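Local coordinates for protein Non-reducing end alpha-L-arabinofuranosidase BoGH43B (Bacteroides ovatus, PDB 5JOZ) that cleaves terminal non-reducing alpha-L-arabinofuranosyl residues from xyloglucan side branches, converting S units to X units during xyloglucan breakdown, at residues Tyr137-Pro141 with Gly177-Tyr181. Coordinates in Å, arbitrary orientation, origin at the centre of the assembly. Residues are numbered along the deposited sequence.
Sequences YFLSP and GPHFY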
loop_
_atom_site.group_PDB
_atom_site.type_symbol
_atom_site.label_atom_id
_atom_site.label_comp_id
_atom_site.label_asym_id
_atom_site.label_seq_id
_atom_site.Cartn_x
_atom_site.Cartn_y
_atom_site.Cartn_z
ATOM N N TYR A 137 14.089 6.457 -20.841
ATOM C CA TYR A 137 13.593 7.798 -20.513
ATOM C C TYR A 137 13.222 7.907 -19.037
ATOM O O TYR A 137 12.710 6.959 -18.456
ATOM C CB TYR A 137 12.382 8.177 -21.380
ATOM C CG TYR A 137 12.749 8.520 -22.794
ATOM C CD1 TYR A 137 13.052 9.830 -23.150
ATOM C CD2 TYR A 137 12.790 7.539 -23.784
ATOM C CE1 TYR A 137 13.407 10.149 -24.450
ATOM C CE2 TYR A 137 13.131 7.857 -25.094
ATOM C CZ TYR A 137 13.444 9.162 -25.412
ATOM O OH TYR A 137 13.781 9.493 -26.694
ATOM N N PHE A 138 13.490 9.073 -18.454
ATOM C CA PHE A 138 13.145 9.401 -17.067
ATOM C C PHE A 138 12.252 10.616 -17.180
ATOM O O PHE A 138 12.674 11.626 -17.729
ATOM C CB PHE A 138 14.404 9.725 -16.241
ATOM C CG PHE A 138 14.131 10.215 -14.825
ATOM C CD1 PHE A 138 13.776 11.549 -14.575
ATOM C CD2 PHE A 138 14.282 9.356 -13.734
ATOM C CE1 PHE A 138 13.543 12.002 -13.280
ATOM C CE2 PHE A 138 14.048 9.804 -12.429
ATOM C CZ PHE A 138 13.678 11.130 -12.200
ATOM N N LEU A 139 11.024 10.502 -16.677
ATOM C CA LEU A 139 10.080 11.591 -16.641
ATOM C C LEU A 139 9.694 11.811 -15.174
ATOM O O LEU A 139 9.415 10.849 -14.452
ATOM C CB LEU A 139 8.882 11.234 -17.515
ATOM C CG LEU A 139 7.700 12.204 -17.601
ATOM C CD1 LEU A 139 8.085 13.508 -18.276
ATOM C CD2 LEU A 139 6.545 11.551 -18.342
ATOM N N SER A 140 9.718 13.062 -14.727
ATOM C CA SER A 140 9.227 13.412 -13.408
ATOM C C SER A 140 8.650 14.818 -13.411
ATOM O O SER A 140 9.013 15.617 -14.276
ATOM C CB SER A 140 10.356 13.345 -12.390
ATOM O OG SER A 140 11.184 14.496 -12.478
ATOM N N PRO A 141 7.757 15.129 -12.447
ATOM C CA PRO A 141 7.406 16.519 -12.182
ATOM C C PRO A 141 8.527 17.216 -11.443
ATOM O O PRO A 141 9.369 16.543 -10.854
ATOM C CB PRO A 141 6.164 16.418 -11.295
ATOM C CG PRO A 141 6.285 15.107 -10.613
ATOM C CD PRO A 141 7.023 14.207 -11.568
ATOM N N GLY A 177 2.265 12.092 -11.036
ATOM C CA GLY A 177 2.164 10.806 -11.704
ATOM C C GLY A 177 2.315 10.724 -13.210
ATOM O O GLY A 177 1.558 9.983 -13.847
ATOM N N PRO A 178 3.305 11.446 -13.789
ATOM C CA PRO A 178 3.437 11.422 -15.244
ATOM C C PRO A 178 4.058 10.131 -15.746
ATOM O O PRO A 178 5.037 9.658 -15.167
ATOM C CB PRO A 178 4.368 12.598 -15.527
ATOM C CG PRO A 178 5.239 12.654 -14.326
ATOM C CD PRO A 178 4.323 12.325 -13.181
ATOM N N HIS A 179 3.478 9.559 -16.797
ATOM C CA HIS A 179 4.083 8.433 -17.504
ATOM C C HIS A 179 4.269 8.805 -18.958
ATOM O O HIS A 179 3.489 9.578 -19.509
ATOM C CB HIS A 179 3.224 7.174 -17.404
ATOM C CG HIS A 179 3.054 6.691 -16.006
ATOM N ND1 HIS A 179 4.119 6.349 -15.199
ATOM C CD2 HIS A 179 1.941 6.524 -15.256
ATOM C CE1 HIS A 179 3.662 5.969 -14.019
ATOM N NE2 HIS A 179 2.346 6.068 -14.026
ATOM N N PHE A 180 5.285 8.194 -19.558
ATOM C CA PHE A 180 5.723 8.476 -20.896
ATOM C C PHE A 180 5.438 7.241 -21.753
ATOM O O PHE A 180 5.852 6.144 -21.397
ATOM C CB PHE A 180 7.231 8.780 -20.846
ATOM C CG PHE A 180 7.774 9.408 -22.095
ATOM C CD1 PHE A 180 7.249 10.595 -22.572
ATOM C CD2 PHE A 180 8.826 8.817 -22.786
ATOM C CE1 PHE A 180 7.748 11.177 -23.723
ATOM C CE2 PHE A 180 9.331 9.393 -23.935
ATOM C CZ PHE A 180 8.787 10.577 -24.406
ATOM N N TYR A 181 4.714 7.412 -22.860
ATOM C CA TYR A 181 4.451 6.307 -23.793
ATOM C C TYR A 181 4.694 6.733 -25.236
ATOM O O TYR A 181 4.412 7.871 -25.609
ATOM C CB TYR A 181 3.014 5.791 -23.669
ATOM C CG TYR A 181 2.550 5.514 -22.260
ATOM C CD1 TYR A 181 3.091 4.473 -21.521
ATOM C CD2 TYR A 181 1.568 6.301 -21.667
ATOM C CE1 TYR A 181 2.667 4.218 -20.225
ATOM C CE2 TYR A 181 1.131 6.056 -20.380
ATOM C CZ TYR A 181 1.682 5.010 -19.659
ATOM O OH TYR A 181 1.236 4.768 -18.382
#
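Two neighbouring blades of the five-bladed beta-propeller characteristic of GH43 enzymes meet here. Strand 135-141 is the second of the blade that starts with strand 128-132, and strand 176-183 is the first of the next blade. The two segments run nearly antiparallel, at 154°, but their axes come no closer than 6.6 Å and no hydrogen bond joins them, so they face each other through side chains rather than extending one sheet.

The interface is apolar and buried. L139 points into the opposing strand: its CD2 lies 3.7 Å from CB of P178, 3.8 Å from CB of F180 and 3.6 Å from the backbone C of H179, seating this methyl between the P178 and F180 side chains. I189, on the strand beside 176-183, also touches both L139 and F180. Towards the start of 137-141, the rings of Y137 and F180 form an oblique aromatic pair, with centroids 5.0 Å apart and planes at 49°; CE2 of F180 sits over one face of the Y137 ring, 3.7 Å from its CG.

The imidazole of H179 is held outside this apolar layer: its CA-to-CB bond points away from 137-141, and ND1 hydrogen-bonds S128 OG, a further link to the preceding blade. At the P141/P178 end, away from the Y137-F180 pair, the packing approaches the catalytic centre: G177 follows E176, the inferred proton donor, and its N hydrogen-bonds D126, the probable pKa modulator. Beside them two proline rings close the contact, P141 CD resting 3.6 Å from P178 CG.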